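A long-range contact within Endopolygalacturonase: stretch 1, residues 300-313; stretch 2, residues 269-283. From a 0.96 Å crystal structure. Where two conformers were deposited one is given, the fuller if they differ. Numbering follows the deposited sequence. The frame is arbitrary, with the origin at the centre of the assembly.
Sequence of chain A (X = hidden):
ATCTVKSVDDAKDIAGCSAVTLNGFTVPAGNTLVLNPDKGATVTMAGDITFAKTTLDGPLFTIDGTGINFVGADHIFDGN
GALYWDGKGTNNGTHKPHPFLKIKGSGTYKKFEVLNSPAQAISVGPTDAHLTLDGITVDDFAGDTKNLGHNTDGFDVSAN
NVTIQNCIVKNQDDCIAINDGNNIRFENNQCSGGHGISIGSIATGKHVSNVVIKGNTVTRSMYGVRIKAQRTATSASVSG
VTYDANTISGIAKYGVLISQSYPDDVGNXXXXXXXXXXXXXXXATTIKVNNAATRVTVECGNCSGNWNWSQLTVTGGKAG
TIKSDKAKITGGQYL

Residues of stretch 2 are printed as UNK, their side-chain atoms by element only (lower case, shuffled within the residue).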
# COMPACT_ATOMS: atom_id res chain seq x y z
N CYS A 300 17.78 -13.94 4.36
CA CYS A 300 17.61 -13.69 5.79
C CYS A 300 18.96 -13.61 6.49
O CYS A 300 19.79 -14.52 6.38
CB CYS A 300 16.88 -14.86 6.49
SG CYS A 300 15.11 -14.96 6.11
N GLY A 301 19.12 -12.55 7.32
CA GLY A 301 20.09 -12.55 8.40
C GLY A 301 19.49 -13.04 9.69
O GLY A 301 20.26 -13.52 10.56
N ASN A 302 18.17 -12.95 9.89
CA ASN A 302 17.57 -13.38 11.14
C ASN A 302 16.09 -13.71 10.85
O ASN A 302 15.24 -12.80 10.76
CB ASN A 302 17.72 -12.29 12.21
CG ASN A 302 17.17 -12.73 13.56
OD1 ASN A 302 16.74 -13.88 13.73
ND2 ASN A 302 17.21 -11.80 14.53
N CYS A 303 15.80 -15.00 10.66
CA CYS A 303 14.42 -15.45 10.40
C CYS A 303 14.19 -16.72 11.21
O CYS A 303 15.12 -17.51 11.38
CB CYS A 303 14.21 -15.80 8.92
SG CYS A 303 14.29 -14.29 7.87
N SER A 304 12.94 -16.90 11.66
CA SER A 304 12.58 -18.01 12.51
C SER A 304 11.21 -18.58 12.13
O SER A 304 10.34 -17.88 11.56
CB SER A 304 12.51 -17.56 13.98
OG SER A 304 13.83 -17.35 14.49
N GLY A 305 10.98 -19.82 12.54
CA GLY A 305 9.68 -20.47 12.46
C GLY A 305 9.64 -21.56 11.39
O GLY A 305 10.58 -21.80 10.64
N ASN A 306 8.47 -22.23 11.38
CA ASN A 306 8.17 -23.28 10.38
C ASN A 306 7.29 -22.63 9.34
O ASN A 306 6.08 -22.47 9.52
CB ASN A 306 7.45 -24.44 11.05
CG ASN A 306 8.39 -25.11 12.07
OD1 ASN A 306 9.48 -25.53 11.70
ND2 ASN A 306 7.97 -25.15 13.30
N TRP A 307 7.95 -22.20 8.25
CA TRP A 307 7.25 -21.47 7.17
C TRP A 307 6.62 -22.51 6.26
O TRP A 307 7.32 -23.21 5.49
CB TRP A 307 8.27 -20.62 6.41
CG TRP A 307 8.85 -19.48 7.20
CD1 TRP A 307 8.83 -19.28 8.56
CD2 TRP A 307 9.57 -18.37 6.62
NE1 TRP A 307 9.49 -18.06 8.86
CE2 TRP A 307 9.97 -17.52 7.69
CE3 TRP A 307 9.93 -18.00 5.31
CZ2 TRP A 307 10.70 -16.35 7.46
CZ3 TRP A 307 10.65 -16.84 5.09
CH2 TRP A 307 11.03 -16.01 6.16
N ASN A 308 5.29 -22.61 6.38
CA ASN A 308 4.55 -23.61 5.55
C ASN A 308 4.20 -22.89 4.22
O ASN A 308 3.35 -21.99 4.24
CB ASN A 308 3.27 -24.00 6.30
CG ASN A 308 2.51 -25.10 5.55
OD1 ASN A 308 2.66 -25.25 4.33
ND2 ASN A 308 1.73 -25.85 6.28
N TRP A 309 4.92 -23.26 3.17
CA TRP A 309 4.72 -22.67 1.85
C TRP A 309 4.07 -23.69 0.90
O TRP A 309 4.17 -23.61 -0.32
CB TRP A 309 6.07 -22.21 1.27
CG TRP A 309 6.55 -20.94 1.94
CD1 TRP A 309 6.20 -20.40 3.16
CD2 TRP A 309 7.51 -20.03 1.35
NE1 TRP A 309 6.88 -19.19 3.36
CE2 TRP A 309 7.68 -18.96 2.27
CE3 TRP A 309 8.22 -20.03 0.15
CZ2 TRP A 309 8.57 -17.89 1.97
CZ3 TRP A 309 9.08 -18.97 -0.13
CH2 TRP A 309 9.24 -17.92 0.79
N SER A 310 3.26 -24.61 1.48
CA SER A 310 2.70 -25.71 0.69
C SER A 310 1.85 -25.25 -0.43
O SER A 310 1.76 -25.95 -1.44
CB SER A 310 1.90 -26.62 1.65
OG SER A 310 0.85 -25.87 2.31
N GLN A 311 1.16 -24.10 -0.29
CA GLN A 311 0.22 -23.67 -1.34
C GLN A 311 0.83 -22.69 -2.34
O GLN A 311 0.10 -22.17 -3.20
CB GLN A 311 -1.06 -23.08 -0.69
CG GLN A 311 -1.87 -24.20 0.03
CD GLN A 311 -2.43 -25.18 -0.99
OE1 GLN A 311 -1.80 -26.15 -1.35
NE2 GLN A 311 -3.60 -24.90 -1.52
N LEU A 312 2.16 -22.48 -2.29
CA LEU A 312 2.81 -21.62 -3.28
C LEU A 312 3.25 -22.43 -4.49
O LEU A 312 3.95 -23.45 -4.35
CB LEU A 312 4.05 -20.97 -2.63
CG LEU A 312 4.88 -20.08 -3.51
CD1 LEU A 312 4.03 -18.87 -4.03
CD2 LEU A 312 6.14 -19.59 -2.79
N THR A 313 2.94 -21.92 -5.67
CA THR A 313 3.50 -22.44 -6.94
C THR A 313 4.05 -21.24 -7.71
O THR A 313 3.25 -20.34 -8.00
CB THR A 313 2.47 -23.22 -7.77
OG1 THR A 313 1.98 -24.32 -7.01
CG2 THR A 313 3.10 -23.66 -9.08
N UNK A 269 22.80 -9.49 4.71
CA UNK A 269 21.49 -9.13 5.28
C UNK A 269 21.61 -8.79 6.75
O UNK A 269 22.39 -9.34 7.53
c UNK A 269 21.69 -11.49 5.06
c UNK A 269 22.87 -10.88 4.25
c UNK A 269 20.63 -10.38 5.02
N UNK A 270 20.76 -7.85 7.16
CA UNK A 270 20.70 -7.44 8.56
C UNK A 270 20.09 -8.50 9.46
O UNK A 270 19.37 -9.40 9.03
N UNK A 271 20.35 -8.29 10.74
CA UNK A 271 19.88 -9.23 11.76
C UNK A 271 18.94 -8.60 12.77
O UNK A 271 18.48 -9.27 13.70
c UNK A 271 21.95 -10.62 11.57
o UNK A 271 21.75 -8.74 13.16
c UNK A 271 21.08 -9.86 12.53
N UNK A 272 18.64 -7.29 12.63
CA UNK A 272 17.89 -6.55 13.62
C UNK A 272 16.39 -6.42 13.36
O UNK A 272 15.71 -5.77 14.17
N UNK A 273 15.88 -7.01 12.27
CA UNK A 273 14.47 -6.94 11.94
C UNK A 273 13.93 -8.34 11.66
O UNK A 273 13.52 -8.68 10.56
c UNK A 273 14.27 -6.03 10.72
N UNK A 274 13.96 -9.21 12.68
CA UNK A 274 13.64 -10.64 12.46
C UNK A 274 12.27 -10.81 11.80
O UNK A 274 11.28 -10.20 12.17
c UNK A 274 13.64 -11.24 13.88
c UNK A 274 14.40 -8.97 14.07
c UNK A 274 13.63 -10.04 14.81
N UNK A 275 12.25 -11.79 10.86
CA UNK A 275 11.00 -12.24 10.21
C UNK A 275 10.65 -13.61 10.77
O UNK A 275 11.49 -14.51 10.80
c UNK A 275 11.43 -9.87 8.46
c UNK A 275 12.29 -10.21 5.82
c UNK A 275 12.21 -8.92 6.37
c UNK A 275 11.50 -11.14 7.92
c UNK A 275 11.95 -11.31 6.62
c UNK A 275 11.15 -12.38 8.70
c UNK A 275 11.80 -8.75 7.69
N UNK A 276 9.38 -13.80 11.12
CA UNK A 276 8.94 -15.11 11.63
C UNK A 276 7.53 -15.43 11.10
O UNK A 276 6.72 -14.55 10.83
c UNK A 276 8.98 -15.17 13.12
o UNK A 276 8.24 -14.18 13.71
N UNK A 277 7.31 -16.73 11.00
CA UNK A 277 5.95 -17.28 10.74
C UNK A 277 5.33 -16.69 9.48
O UNK A 277 4.26 -16.07 9.53
o UNK A 277 5.02 -17.49 14.25
c UNK A 277 5.63 -17.75 13.17
o UNK A 277 6.59 -18.56 13.10
c UNK A 277 5.07 -17.08 11.97
N UNK A 278 5.99 -16.96 8.34
CA UNK A 278 5.53 -16.48 7.03
C UNK A 278 5.05 -17.73 6.23
O UNK A 278 5.87 -18.61 5.95
c UNK A 278 6.17 -15.36 4.88
c UNK A 278 6.66 -15.76 6.27
c UNK A 278 7.12 -14.55 7.08
N UNK A 279 3.77 -17.77 5.89
CA UNK A 279 3.15 -18.96 5.30
C UNK A 279 2.47 -18.61 3.97
O UNK A 279 1.91 -17.51 3.82
n UNK A 279 1.68 -21.02 8.13
c UNK A 279 2.60 -20.33 7.40
o UNK A 279 3.78 -20.51 7.60
c UNK A 279 2.06 -19.53 6.25
N UNK A 280 2.43 -19.60 3.09
CA UNK A 280 1.56 -19.60 1.88
C UNK A 280 0.64 -20.84 2.06
O UNK A 280 1.05 -21.96 1.76
c UNK A 280 4.40 -18.28 0.77
c UNK A 280 2.32 -19.71 0.59
c UNK A 280 3.44 -16.47 -1.08
c UNK A 280 5.19 -17.18 0.40
c UNK A 280 4.69 -16.27 -0.53
c UNK A 280 2.66 -17.56 -0.72
c UNK A 280 3.16 -18.49 0.23
N UNK A 281 -0.57 -20.58 2.60
CA UNK A 281 -1.53 -21.65 2.93
C UNK A 281 -2.91 -21.22 2.47
O UNK A 281 -3.13 -20.11 2.00
o UNK A 281 -1.73 -20.68 5.12
c UNK A 281 -1.51 -21.94 4.45
c UNK A 281 -0.18 -22.55 4.89
N UNK A 282 -3.87 -22.16 2.61
CA UNK A 282 -5.26 -21.85 2.23
C UNK A 282 -5.41 -22.11 0.74
O UNK A 282 -5.05 -23.19 0.24
N UNK A 283 -5.97 -21.16 0.01
CA UNK A 283 -6.06 -21.30 -1.46
C UNK A 283 -4.68 -21.18 -2.08
O UNK A 283 -3.79 -20.49 -1.54
O HOH W 1 6.31 -21.21 12.92
O HOH W 2 4.57 -20.08 10.23
O HOH W 3 3.30 -22.95 10.00

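Position 269 carries three side-chain carbons that close a ring onto its own backbone N, and its CB lies 3.5 Å from Gly301 N; this is Pro269. Position 270 has no side-chain atoms. Its O sits 3.3 Å from Gly301 CA, a close approach possible because Gly301 lacks a CB, which would clash with that oxygen; the residue is Gly270. At 271, one carbon bears an oxygen and a second carbon, the latter 3.5 Å from Gly301 O: Thr271, whose O accepts a hydrogen bond from Asn302 ND2 (3.0 Å). Position 272 has no side chain and touches nothing on stretch 1, so it is Gly272. A single carbon, pointing away, identifies Ala273. Position 274 again closes three carbons onto its N, and its CA approaches Asn302 O at 3.2 Å: Pro274.

At 275 a carbon leads to a six-carbon ring, with CB 3.8 Å from Cys303 SG, whose disulfide to Cys300 lies alongside; this is Phe275. Its N donates to Asn302 O (3.2 Å) and its O accepts from Ser304 N (2.9 Å), the alternation expected of parallel strands. Position 276 has one carbon and one oxygen, and its CB is 4.3 Å from Ser304 CB: Ser276. At 277 there are two carbons, the second bearing two terminal oxygens, one of them 3.7 Å from Gly305 CA: Asp277. Its N donates to Ser304 O (3.3 Å), and a water links its OD1 to Asn306 N.

Position 278 has a carbon carrying two more; its CB lies 3.9 Å from the centroid of the Trp307 six-membered ring, over the face. It is Val278, whose O accepts from Trp309 NE1 (2.8 Å). Position 279 has two carbons, the second bearing one oxygen and one nitrogen, and the oxygen accepts a hydrogen bond from Asn308 N at 2.9 Å: Asn279, its side chain standing in for a backbone partner. At 280, a carbon leads to a six-carbon ring, one ring carbon 3.6 Å from Trp309 CE2. This is Phe280, its edge toward the face of Trp309 while Leu312 CD2 covers its own face, 4.1 Å from the ring centroid. The branched carbon at 281 bears one oxygen and one carbon, the latter packing 3.8 Å from Asn308 CG: Thr281. Position 282 has no side-chain atoms, and its O accepts a hydrogen bond from Gln311 NE2 (2.9 Å): Gly282. Position 283 is equally bare, its O 3.9 Å from Gln311 CB: Gly283.

Parallel pairing thus joins the strands at Cys303 and Ser304. Farther along, Phe280 restores backbone pairing, its N donating to Asn308 O (2.8 Å) and its O receiving Gln311 N (3.0 Å), while aromatic packing fills the buried side.

Stretch 2 269-283: PGTGAPFSDVNFTGG
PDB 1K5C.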